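Local coordinates for sialidase B (Streptococcus pneumoniae serotype 4, PDB 4XJW), which cleaves terminal sialic acid from oligosaccharides, glycoproteins and glycolipids, and acts as an intramolecular trans-sialidase, at residues T210-S215 with S291-K296; Y87-P92 with E131-F136; G97-Q102 with Y602-D607; D18-L23 with D146-G151. The protein carries 1 engineered substitution. All blocks are in the same frame, centred on the assembly; numbering follows the deposited sequence.

Interaction 1. Residues T210-S215 with S291-K296; sequences TLYTLS and SIVEDK. With OPX ((1s,3R,4S)-1-[(cyclohexylamino)methyl]-3,4-dihydroxycyclopentanesulfonic acid), chain B.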
# COMPACT_ATOMS: atom_id res chain seq x y z
N THR A 210 -1.08 7.72 -2.84
CA THR A 210 -0.82 9.13 -3.13
C THR A 210 -2.06 9.95 -2.74
O THR A 210 -3.16 9.40 -2.63
CB THR A 210 -0.46 9.41 -4.61
OG1 THR A 210 -1.65 9.47 -5.39
CG2 THR A 210 0.49 8.32 -5.17
N LEU A 211 -1.85 11.24 -2.50
CA LEU A 211 -2.93 12.21 -2.27
C LEU A 211 -2.54 13.52 -2.91
O LEU A 211 -1.37 13.88 -2.92
CB LEU A 211 -3.13 12.43 -0.77
CG LEU A 211 -3.76 11.35 0.10
CD1 LEU A 211 -3.67 11.71 1.58
CD2 LEU A 211 -5.21 11.10 -0.32
N TYR A 212 -3.51 14.26 -3.41
CA TYR A 212 -3.24 15.56 -4.02
C TYR A 212 -4.52 16.38 -3.96
O TYR A 212 -5.61 15.89 -4.27
CB TYR A 212 -2.84 15.37 -5.48
CG TYR A 212 -2.22 16.59 -6.14
CD1 TYR A 212 -3.01 17.65 -6.59
CD2 TYR A 212 -0.86 16.68 -6.31
CE1 TYR A 212 -2.45 18.76 -7.20
CE2 TYR A 212 -0.28 17.78 -6.92
CZ TYR A 212 -1.08 18.81 -7.36
OH TYR A 212 -0.48 19.90 -7.96
N THR A 213 -4.38 17.64 -3.56
CA THR A 213 -5.54 18.52 -3.41
C THR A 213 -5.66 19.38 -4.66
O THR A 213 -4.77 20.18 -4.96
CB THR A 213 -5.41 19.39 -2.17
OG1 THR A 213 -5.27 18.54 -1.02
CG2 THR A 213 -6.63 20.29 -1.99
N LEU A 214 -6.77 19.20 -5.37
CA LEU A 214 -7.03 19.93 -6.61
C LEU A 214 -7.56 21.33 -6.33
O LEU A 214 -8.03 21.63 -5.22
CB LEU A 214 -8.01 19.15 -7.51
CG LEU A 214 -7.57 17.71 -7.82
CD1 LEU A 214 -8.66 17.03 -8.66
CD2 LEU A 214 -6.25 17.71 -8.56
N SER A 215 -7.46 22.19 -7.34
CA SER A 215 -7.89 23.59 -7.19
C SER A 215 -9.38 23.73 -6.87
O SER A 215 -9.81 24.69 -6.21
CB SER A 215 -7.51 24.39 -8.43
OG SER A 215 -8.25 24.00 -9.57
N SER A 291 2.17 8.87 -9.55
CA SER A 291 2.39 10.24 -9.07
C SER A 291 1.40 11.17 -9.78
O SER A 291 1.13 11.00 -10.97
CB SER A 291 3.83 10.69 -9.34
OG SER A 291 4.14 11.82 -8.56
N ILE A 292 0.88 12.16 -9.04
CA ILE A 292 -0.17 13.06 -9.55
C ILE A 292 0.23 14.53 -9.47
O ILE A 292 0.89 14.95 -8.52
CB ILE A 292 -1.47 12.88 -8.75
CG1 ILE A 292 -2.09 11.52 -9.02
CG2 ILE A 292 -2.49 13.96 -9.11
CD1 ILE A 292 -3.22 11.19 -8.05
N VAL A 293 -0.17 15.32 -10.47
CA VAL A 293 -0.06 16.76 -10.39
C VAL A 293 -1.25 17.38 -11.12
O VAL A 293 -1.87 16.73 -11.96
CB VAL A 293 1.27 17.24 -11.01
CG1 VAL A 293 1.16 17.25 -12.52
CG2 VAL A 293 1.63 18.63 -10.50
N GLU A 294 -1.60 18.61 -10.76
CA GLU A 294 -2.62 19.33 -11.52
C GLU A 294 -1.97 20.44 -12.31
O GLU A 294 -1.10 21.15 -11.80
CB GLU A 294 -3.72 19.88 -10.61
CG GLU A 294 -4.86 20.56 -11.39
CD GLU A 294 -6.06 20.86 -10.51
OE1 GLU A 294 -5.88 21.51 -9.47
OE2 GLU A 294 -7.18 20.41 -10.86
N ASP A 295 -2.39 20.59 -13.57
CA ASP A 295 -1.84 21.61 -14.46
C ASP A 295 -2.75 22.83 -14.51
O ASP A 295 -3.93 22.72 -14.83
CB ASP A 295 -1.64 21.03 -15.86
CG ASP A 295 -1.23 22.09 -16.87
OD1 ASP A 295 -0.40 22.95 -16.52
OD2 ASP A 295 -1.73 22.03 -18.01
N LYS A 296 -2.19 24.00 -14.21
CA LYS A 296 -2.99 25.23 -14.25
C LYS A 296 -3.34 25.65 -15.67
O LYS A 296 -4.44 26.15 -15.93
CB LYS A 296 -2.27 26.36 -13.52
CG LYS A 296 -2.40 26.28 -12.01
CD LYS A 296 -1.59 27.38 -11.34
CE LYS A 296 -0.11 27.22 -11.62
NZ LYS A 296 0.72 28.19 -10.85
CAF OPX B . -5.30 24.64 0.90
CAG OPX B . -5.04 25.63 -0.21
CAH OPX B . -5.30 23.25 0.36
CAI OPX B . -3.76 25.32 -0.92
CAJ OPX B . -4.04 22.91 -0.38
CAK OPX B . -2.48 22.48 -2.92
CAL OPX B . -0.22 21.39 -2.38
CAM OPX B . -1.41 20.66 -4.33
CAO OPX B . 0.23 20.04 -2.79
CAP OPX B . -0.90 19.48 -3.53
CAQ OPX B . -3.76 23.92 -1.46
CAR OPX B . -1.14 21.88 -3.46
NAN OPX B . -2.45 23.69 -2.08
OAA OPX B . -0.07 24.31 -3.53
OAB OPX B . 1.01 22.58 -4.85
OAC OPX B . 0.59 19.27 -1.70
OAD OPX B . -1.90 19.04 -2.71
OAE OPX B . -1.09 23.48 -5.58
SAS OPX B . -0.28 23.13 -4.41
O HOH W 1 -9.51 21.46 -9.99

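Interaction 2. Residues Y87-P92 with E131-F136; sequences YLFSRP and ETVDTF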
# COMPACT_ATOMS: atom_id res chain seq x y z
N TYR A 87 -4.38 -25.52 17.00
CA TYR A 87 -4.52 -24.51 15.97
C TYR A 87 -3.97 -23.18 16.45
O TYR A 87 -4.18 -22.78 17.59
CB TYR A 87 -5.99 -24.37 15.58
CG TYR A 87 -6.59 -25.58 14.90
CD1 TYR A 87 -5.82 -26.40 14.09
CD2 TYR A 87 -7.93 -25.89 15.08
CE1 TYR A 87 -6.38 -27.51 13.46
CE2 TYR A 87 -8.50 -26.98 14.45
CZ TYR A 87 -7.72 -27.79 13.65
OH TYR A 87 -8.28 -28.89 13.03
N LEU A 88 -3.24 -22.51 15.56
CA LEU A 88 -2.78 -21.16 15.81
C LEU A 88 -3.03 -20.36 14.54
O LEU A 88 -2.48 -20.69 13.48
CB LEU A 88 -1.28 -21.15 16.16
CG LEU A 88 -0.62 -19.77 16.14
CD1 LEU A 88 -1.10 -18.94 17.30
CD2 LEU A 88 0.90 -19.87 16.15
N PHE A 89 -3.89 -19.34 14.64
CA PHE A 89 -4.18 -18.46 13.50
C PHE A 89 -3.89 -17.03 13.91
O PHE A 89 -4.23 -16.61 15.01
CB PHE A 89 -5.65 -18.55 13.09
CG PHE A 89 -6.11 -19.95 12.85
CD1 PHE A 89 -5.52 -20.72 11.86
CD2 PHE A 89 -7.11 -20.50 13.63
CE1 PHE A 89 -5.94 -22.03 11.63
CE2 PHE A 89 -7.53 -21.80 13.41
CZ PHE A 89 -6.95 -22.56 12.41
N SER A 90 -3.26 -16.27 13.02
CA SER A 90 -2.92 -14.90 13.36
C SER A 90 -2.69 -14.08 12.10
O SER A 90 -2.52 -14.63 11.01
CB SER A 90 -1.67 -14.87 14.23
OG SER A 90 -0.54 -15.22 13.46
N ARG A 91 -2.69 -12.76 12.26
CA ARG A 91 -2.21 -11.89 11.21
C ARG A 91 -1.49 -10.69 11.81
O ARG A 91 -2.01 -10.05 12.73
CB ARG A 91 -3.33 -11.39 10.30
CG ARG A 91 -2.78 -10.87 8.98
CD ARG A 91 -3.78 -9.95 8.30
NE ARG A 91 -3.73 -8.59 8.82
CZ ARG A 91 -4.43 -7.58 8.33
NH1 ARG A 91 -5.24 -7.79 7.29
NH2 ARG A 91 -4.32 -6.36 8.87
N PRO A 92 -0.31 -10.36 11.27
CA PRO A 92 0.39 -9.14 11.69
C PRO A 92 -0.43 -7.88 11.41
O PRO A 92 -1.41 -7.93 10.65
CB PRO A 92 1.64 -9.15 10.80
CG PRO A 92 1.91 -10.63 10.60
CD PRO A 92 0.53 -11.21 10.41
N GLU A 131 -10.21 -19.01 8.51
CA GLU A 131 -9.56 -20.30 8.32
C GLU A 131 -10.55 -21.44 8.47
O GLU A 131 -11.17 -21.60 9.53
CB GLU A 131 -8.44 -20.46 9.34
CG GLU A 131 -7.38 -19.37 9.29
CD GLU A 131 -6.33 -19.61 8.22
OE1 GLU A 131 -6.44 -20.63 7.50
OE2 GLU A 131 -5.39 -18.79 8.11
N THR A 132 -10.69 -22.24 7.41
CA THR A 132 -11.50 -23.45 7.45
C THR A 132 -10.63 -24.67 7.74
O THR A 132 -9.54 -24.80 7.18
CB THR A 132 -12.24 -23.66 6.11
OG1 THR A 132 -12.96 -22.46 5.78
CG2 THR A 132 -13.21 -24.83 6.20
N VAL A 133 -11.09 -25.57 8.60
CA VAL A 133 -10.31 -26.74 8.99
C VAL A 133 -11.09 -28.03 8.73
O VAL A 133 -12.32 -28.01 8.67
CB VAL A 133 -9.90 -26.69 10.48
CG1 VAL A 133 -8.92 -25.54 10.75
CG2 VAL A 133 -11.12 -26.56 11.38
N ASP A 134 -10.37 -29.14 8.59
CA ASP A 134 -11.00 -30.44 8.38
C ASP A 134 -11.64 -30.98 9.66
O ASP A 134 -12.72 -31.57 9.63
CB ASP A 134 -9.97 -31.46 7.89
CG ASP A 134 -9.48 -31.16 6.49
OD1 ASP A 134 -10.29 -30.75 5.64
OD2 ASP A 134 -8.26 -31.34 6.25
N THR A 135 -10.96 -30.78 10.78
CA THR A 135 -11.50 -31.22 12.06
C THR A 135 -11.72 -30.00 12.94
O THR A 135 -10.78 -29.38 13.43
CB THR A 135 -10.56 -32.21 12.76
OG1 THR A 135 -10.28 -33.29 11.87
CG2 THR A 135 -11.21 -32.75 14.03
N PHE A 136 -12.99 -29.66 13.14
CA PHE A 136 -13.32 -28.46 13.89
C PHE A 136 -13.23 -28.70 15.39
O PHE A 136 -13.59 -29.77 15.88
CB PHE A 136 -14.73 -28.00 13.52
CG PHE A 136 -15.12 -26.68 14.13
CD1 PHE A 136 -14.62 -25.49 13.61
CD2 PHE A 136 -15.98 -26.63 15.22
CE1 PHE A 136 -14.97 -24.27 14.17
CE2 PHE A 136 -16.35 -25.41 15.78
CZ PHE A 136 -15.84 -24.23 15.25
O HOH W 2 -8.06 -29.98 10.48
O HOH W 3 -2.84 -17.95 10.23

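Interaction 3. Residues G97-Q102 with Y602-D607; sequences GKHKGQ and YHYGID. Engineered in segment 602-607: Gly605 (natural residue Asp).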
# COMPACT_ATOMS: atom_id res chain seq x y z
N GLY A 97 -3.13 1.51 18.23
CA GLY A 97 -2.70 1.73 19.60
C GLY A 97 -3.19 3.06 20.15
O GLY A 97 -3.98 3.10 21.12
N LYS A 98 -2.75 4.15 19.52
CA LYS A 98 -3.10 5.51 19.92
C LYS A 98 -3.41 6.37 18.71
O LYS A 98 -2.92 6.11 17.61
CB LYS A 98 -1.96 6.17 20.70
CG LYS A 98 -1.70 5.61 22.09
CD LYS A 98 -0.62 6.40 22.84
CE LYS A 98 -1.18 7.68 23.47
NZ LYS A 98 -0.11 8.64 23.84
N HIS A 99 -4.20 7.42 18.93
CA HIS A 99 -4.56 8.38 17.89
C HIS A 99 -4.89 9.69 18.60
O HIS A 99 -5.65 9.68 19.57
CB HIS A 99 -5.77 7.86 17.10
CG HIS A 99 -6.26 8.78 16.03
ND1 HIS A 99 -5.51 9.12 14.93
CD2 HIS A 99 -7.46 9.40 15.87
CE1 HIS A 99 -6.21 9.93 14.15
NE2 HIS A 99 -7.40 10.11 14.70
N LYS A 100 -4.26 10.78 18.16
CA LYS A 100 -4.50 12.11 18.72
C LYS A 100 -4.36 12.14 20.25
O LYS A 100 -5.16 12.78 20.94
CB LYS A 100 -5.86 12.64 18.30
CG LYS A 100 -5.97 12.91 16.82
CD LYS A 100 -7.38 13.35 16.45
CE LYS A 100 -7.46 13.67 14.98
NZ LYS A 100 -8.81 14.19 14.60
N GLY A 101 -3.35 11.44 20.75
CA GLY A 101 -3.02 11.44 22.17
C GLY A 101 -3.92 10.60 23.06
O GLY A 101 -3.87 10.74 24.28
N GLN A 102 -4.73 9.73 22.47
CA GLN A 102 -5.64 8.89 23.24
C GLN A 102 -5.56 7.44 22.77
O GLN A 102 -5.44 7.19 21.57
CB GLN A 102 -7.10 9.36 23.12
CG GLN A 102 -7.38 10.75 23.68
CD GLN A 102 -8.87 11.09 23.65
OE1 GLN A 102 -9.34 11.77 22.74
NE2 GLN A 102 -9.61 10.62 24.65
N TYR A 602 8.34 20.10 15.78
CA TYR A 602 7.30 19.24 16.33
C TYR A 602 7.34 17.84 15.70
O TYR A 602 7.52 17.71 14.49
CB TYR A 602 5.92 19.85 16.10
CG TYR A 602 5.73 21.24 16.69
CD1 TYR A 602 5.50 21.41 18.05
CD2 TYR A 602 5.76 22.37 15.88
CE1 TYR A 602 5.32 22.66 18.59
CE2 TYR A 602 5.57 23.63 16.41
CZ TYR A 602 5.36 23.76 17.77
OH TYR A 602 5.18 25.01 18.32
N HIS A 603 7.19 16.80 16.53
CA HIS A 603 7.07 15.42 16.05
C HIS A 603 5.76 14.84 16.56
O HIS A 603 5.54 14.80 17.77
CB HIS A 603 8.22 14.57 16.60
CG HIS A 603 9.56 14.90 16.03
ND1 HIS A 603 10.27 14.04 15.22
CD2 HIS A 603 10.34 16.01 16.16
CE1 HIS A 603 11.41 14.60 14.87
NE2 HIS A 603 11.48 15.79 15.43
N TYR A 604 4.89 14.40 15.66
CA TYR A 604 3.64 13.75 16.06
C TYR A 604 3.69 12.26 15.74
O TYR A 604 3.88 11.88 14.59
CB TYR A 604 2.45 14.37 15.34
CG TYR A 604 1.17 13.58 15.54
CD1 TYR A 604 0.45 13.66 16.74
CD2 TYR A 604 0.67 12.75 14.54
CE1 TYR A 604 -0.71 12.92 16.93
CE2 TYR A 604 -0.48 12.02 14.72
CZ TYR A 604 -1.17 12.11 15.91
OH TYR A 604 -2.33 11.38 16.08
N GLY A 605 3.48 11.43 16.74
CA GLY A 605 3.45 9.98 16.53
C GLY A 605 2.08 9.54 16.00
O GLY A 605 1.07 9.71 16.67
N ILE A 606 2.06 8.98 14.80
CA ILE A 606 0.82 8.50 14.18
C ILE A 606 0.18 7.38 15.01
O ILE A 606 -1.04 7.30 15.17
CB ILE A 606 1.10 8.02 12.74
CG1 ILE A 606 1.51 9.19 11.85
CG2 ILE A 606 -0.13 7.32 12.16
CD1 ILE A 606 0.33 9.94 11.27
N ASP A 607 1.03 6.50 15.53
CA ASP A 607 0.60 5.41 16.41
C ASP A 607 1.87 4.95 17.13
O ASP A 607 2.91 5.61 17.01
CB ASP A 607 -0.05 4.28 15.61
CG ASP A 607 -0.91 3.35 16.46
OD1 ASP A 607 -0.82 3.39 17.71
OD2 ASP A 607 -1.68 2.54 15.88
O HOH W 4 -2.82 9.35 14.43

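Interaction 4. Residues D18-L23 with D146-G151; sequences DISSLL and DKATLG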
# COMPACT_ATOMS: atom_id res chain seq x y z
N ASP A 18 -10.78 -13.34 36.71
CA ASP A 18 -11.58 -14.55 36.56
C ASP A 18 -13.02 -14.16 36.30
O ASP A 18 -13.61 -13.40 37.08
CB ASP A 18 -11.50 -15.39 37.85
CG ASP A 18 -11.97 -16.82 37.65
OD1 ASP A 18 -12.48 -17.14 36.56
OD2 ASP A 18 -11.84 -17.63 38.60
N ILE A 19 -13.60 -14.65 35.21
CA ILE A 19 -15.02 -14.44 34.92
C ILE A 19 -15.74 -15.79 34.74
O ILE A 19 -16.78 -15.87 34.09
CB ILE A 19 -15.24 -13.54 33.67
CG1 ILE A 19 -14.59 -14.16 32.42
CG2 ILE A 19 -14.68 -12.14 33.91
CD1 ILE A 19 -14.78 -13.33 31.15
N SER A 20 -15.17 -16.83 35.35
CA SER A 20 -15.68 -18.19 35.22
C SER A 20 -17.15 -18.35 35.61
O SER A 20 -17.93 -18.94 34.86
CB SER A 20 -14.82 -19.17 36.03
OG SER A 20 -13.50 -19.21 35.54
N SER A 21 -17.52 -17.82 36.77
CA SER A 21 -18.88 -17.99 37.28
C SER A 21 -19.92 -17.32 36.39
O SER A 21 -21.08 -17.74 36.35
CB SER A 21 -18.99 -17.45 38.71
OG SER A 21 -18.70 -16.07 38.76
N LEU A 22 -19.50 -16.29 35.67
CA LEU A 22 -20.40 -15.49 34.85
C LEU A 22 -20.58 -16.06 33.44
O LEU A 22 -21.41 -15.58 32.68
CB LEU A 22 -19.89 -14.06 34.77
CG LEU A 22 -19.86 -13.31 36.09
CD1 LEU A 22 -19.10 -12.00 35.96
CD2 LEU A 22 -21.29 -13.07 36.57
N LEU A 23 -19.80 -17.08 33.11
CA LEU A 23 -19.66 -17.48 31.71
C LEU A 23 -19.74 -18.99 31.45
O LEU A 23 -20.43 -19.43 30.53
CB LEU A 23 -18.36 -16.89 31.14
CG LEU A 23 -18.05 -17.00 29.65
CD1 LEU A 23 -19.29 -16.69 28.83
CD2 LEU A 23 -16.91 -16.07 29.28
N ASP A 146 -12.47 -25.25 32.56
CA ASP A 146 -12.99 -24.89 33.88
C ASP A 146 -12.69 -23.45 34.28
O ASP A 146 -12.98 -23.04 35.40
CB ASP A 146 -12.49 -25.87 34.96
CG ASP A 146 -10.97 -25.93 35.07
OD1 ASP A 146 -10.27 -24.96 34.70
OD2 ASP A 146 -10.46 -26.97 35.55
N LYS A 147 -12.10 -22.68 33.37
CA LYS A 147 -11.74 -21.30 33.67
C LYS A 147 -11.98 -20.39 32.48
O LYS A 147 -11.63 -20.74 31.35
CB LYS A 147 -10.27 -21.20 34.04
CG LYS A 147 -9.92 -21.74 35.40
CD LYS A 147 -10.45 -20.85 36.50
CE LYS A 147 -9.83 -21.23 37.84
NZ LYS A 147 -10.35 -20.38 38.94
N ALA A 148 -12.57 -19.22 32.74
CA ALA A 148 -12.67 -18.15 31.75
C ALA A 148 -11.93 -16.95 32.30
O ALA A 148 -12.15 -16.55 33.45
CB ALA A 148 -14.12 -17.81 31.46
N THR A 149 -11.04 -16.36 31.51
CA THR A 149 -10.10 -15.39 32.03
C THR A 149 -9.97 -14.17 31.12
O THR A 149 -10.00 -14.29 29.90
CB THR A 149 -8.71 -16.03 32.19
OG1 THR A 149 -8.84 -17.28 32.85
CG2 THR A 149 -7.77 -15.13 32.99
N LEU A 150 -9.84 -12.99 31.73
CA LEU A 150 -9.45 -11.79 30.99
C LEU A 150 -8.01 -11.39 31.33
O LEU A 150 -7.61 -11.42 32.50
CB LEU A 150 -10.39 -10.63 31.31
CG LEU A 150 -11.86 -10.90 31.04
CD1 LEU A 150 -12.69 -9.70 31.48
CD2 LEU A 150 -12.07 -11.20 29.55
N GLY A 151 -7.24 -11.01 30.32
CA GLY A 151 -5.89 -10.51 30.54
C GLY A 151 -4.84 -11.55 30.88
O GLY A 151 -3.75 -11.19 31.34

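Interaction 1. Residues T210-S215 with S291-K296
Tyr212 lies over Ile292, Val293 and Glu294 where strand 205-213 passes strand 286-294, joining two sheets of the sialidase beta-propeller. Its CG stands anti to the backbone N (chi1 -166°), which sets CG near Ile292 CG2. CB meets the same methyl at 3.9 Å. Farther out, CD2 comes within 3.3 Å of Ile292 O, CE2 nears Val293 CA, and CE1 reaches Glu294 CB. At the tip, OH rests beside Val293 CG2 and accepts a weak but straight bond from Glu294 N (3.3 Å, N-H...O 170°). The bound sulfonic acid inhibitor covers one ring face, with CAP 3.7 Å above its centre, while Val293 C lies over the opposite face. Next along the strand, Thr213 N donates to the inhibitor hydroxyl OAD (3.0 Å), and Gln456 also holds the ligand. The strand thus lines this pocket with one ring face, one backbone N-H and the Thr213 methyl. Glu294 crosses Leu214 at about a right angle, its CD against Leu214 CD2. Its carboxylate ends the contact: a water donates to OE2 and joins it to Ser215 OG, while Ser215 N binds the syn lone pair of OE1 at 2.7 Å.

Interaction 2. Residues Y87-P92 with E131-F136
Two aromatic rings on one strand, Tyr87 and Phe89, meet Glu131, Val133 and Thr135 opposite. Over one face of the Tyr87 ring sits Val133 CG1, 3.8 Å above the plane and offset toward the rim, a CH-pi contact 21° off the ring normal. At the edge of that ring, in its plane, is Thr135 O. The Phe89 ring carries Glu131 CB over one face, 3.9 Å from the centroid, again displaced toward the rim, and Val133 CG1 approaches it obliquely at CZ. One valine methyl therefore serves both rings. Tyr87 and Val133 reach toward each other tip to tip.

Glu131 CG, anti to the carbonyl carbon (chi1 -58°), comes within 3.4 Å of Phe89 CD1. A bend at chi2 then keeps CD beside the ring, and the carboxylate lies almost parallel to it, the planes 14° apart. The aliphatic part of the glutamate does the packing, while a water accepts from Ser90 N and donates weakly to OE2.

Polar contacts gather at the tyrosine tip. Tyr87 OH donates to Thr135 O at 2.6 Å, and a second water donates to the same hydroxyl at 2.8 Å while accepting from Thr135 N. Thr135 is thus bound directly at O and through a water at N. Tyr119 also packs against Tyr87 and Val133, and Phe129 against Phe89. Here the rings of strand 85-91, outermost in one antiparallel sheet, pack on strand 126-132 of the other, as facing sheets do in the beta-sandwich of the concanavalin-like N-terminal domain.

Interaction 3. Residues G97-Q102 with Y602-D607
Tyr604 and Asp607 turn their polar ends onto the backbone of residues 97-100, one at each end of the contact. Asp607 CG is anti to its own backbone N (chi1 -162°), which brings the carboxylate to two successive amides. OD2 takes Gly97 N on its syn lone pair at 2.9 Å. OD1 is met by Lys98 N at 2.8 Å from above the carboxylate plane, 46° out of it, and Gly97 N adds a weak second bond to OD1. The charge also has a partner beyond the segments, a salt bridge from OD2 to Lys632.

Tyr604 and His99 cross obliquely without touching closely. Between them a water bonds to Tyr604 OH in the plane of its ring, to His99 ND1 at 2.7 Å, and donates to Ile606 O. The same hydroxyl accepts from Lys100 N (2.9 Å), which reaches it at the ring edge. Lys100 CG lies over the centre of the His99 ring, 3.8 Å above the plane.

His99 to Gln102 form a type I' beta turn, closed by bonds in both directions between His99 and Gln102. This hairpin tip of the lectin-like domain docks on the end of an outer propeller strand, 597-605, which carries the engineered Gly605: an interdomain junction held by side chain-to-backbone hydrogen bonds.

Interaction 4. Residues D18-L23 with D146-G151
Ala148 CB meets both Ile19 and Leu23, and here the contact is close and apolar. Ile19 CG1 lies 3.8 Å from Ala148 CB, with Leu23 CD2 at 3.9 Å from the same methyl. Ile19 CG1 stands between its backbone N and carbonyl carbon (chi1 60°); beyond it, CD1 reaches CG of Leu150, whose side chain crosses that of Ile19 at about a right angle. Phe5 and Phe50 pack around this buried group.

On the other side Asp18, which is exposed, meets Lys147. The lysine chain bends at chi2 (-71°), which sets CD beside Ser20 OG; farther out NZ meets Asp18 OD2 at 3.1 Å in a salt bridge from above the carboxylate plane. Between the two zones stands Ser20, whose OG accepts from Ala148 N (3.0 Å) and donates to the syn lone pair of Asp18 OD1. Ser20 N also binds OD1, forming an Asx turn at the start of the short helix 20-23. Asp18 and Thr149 make an antiparallel non-hydrogen-bonded pair, and Ile19 N donates to Ala148 O at 3.0 Å.

Asp18 OD1, bound by Ser20 N and OG, thus orients the serine hydroxyl to take the Ala148 amide of strand 147-150, beside the outermost strand 17-18, while the lysine would partly balance the charge.

Interactions 2 and 4 belong to the concanavalin-like domain, their centres 23 Å apart. Both reach its six-stranded sheet, at the opposite outermost strands 85-91 and 17-18. Along the chain interaction 2 is nested inside the loop closed by interaction 4. Interaction 3, its centre about 33 and 34 Å from theirs, starts just after strand 85-91 but closes only with residues 602-607, so it crosses both. Interaction 1 lies within that long loop, its centre about 27 Å from that of interaction 3, where two propeller sheets meet at the inhibitor pocket. Its centre is about 55 Å from that of interaction 4. The ligand site is thus remote from the sandwich, and interaction 3 is one of the ties between the two domains.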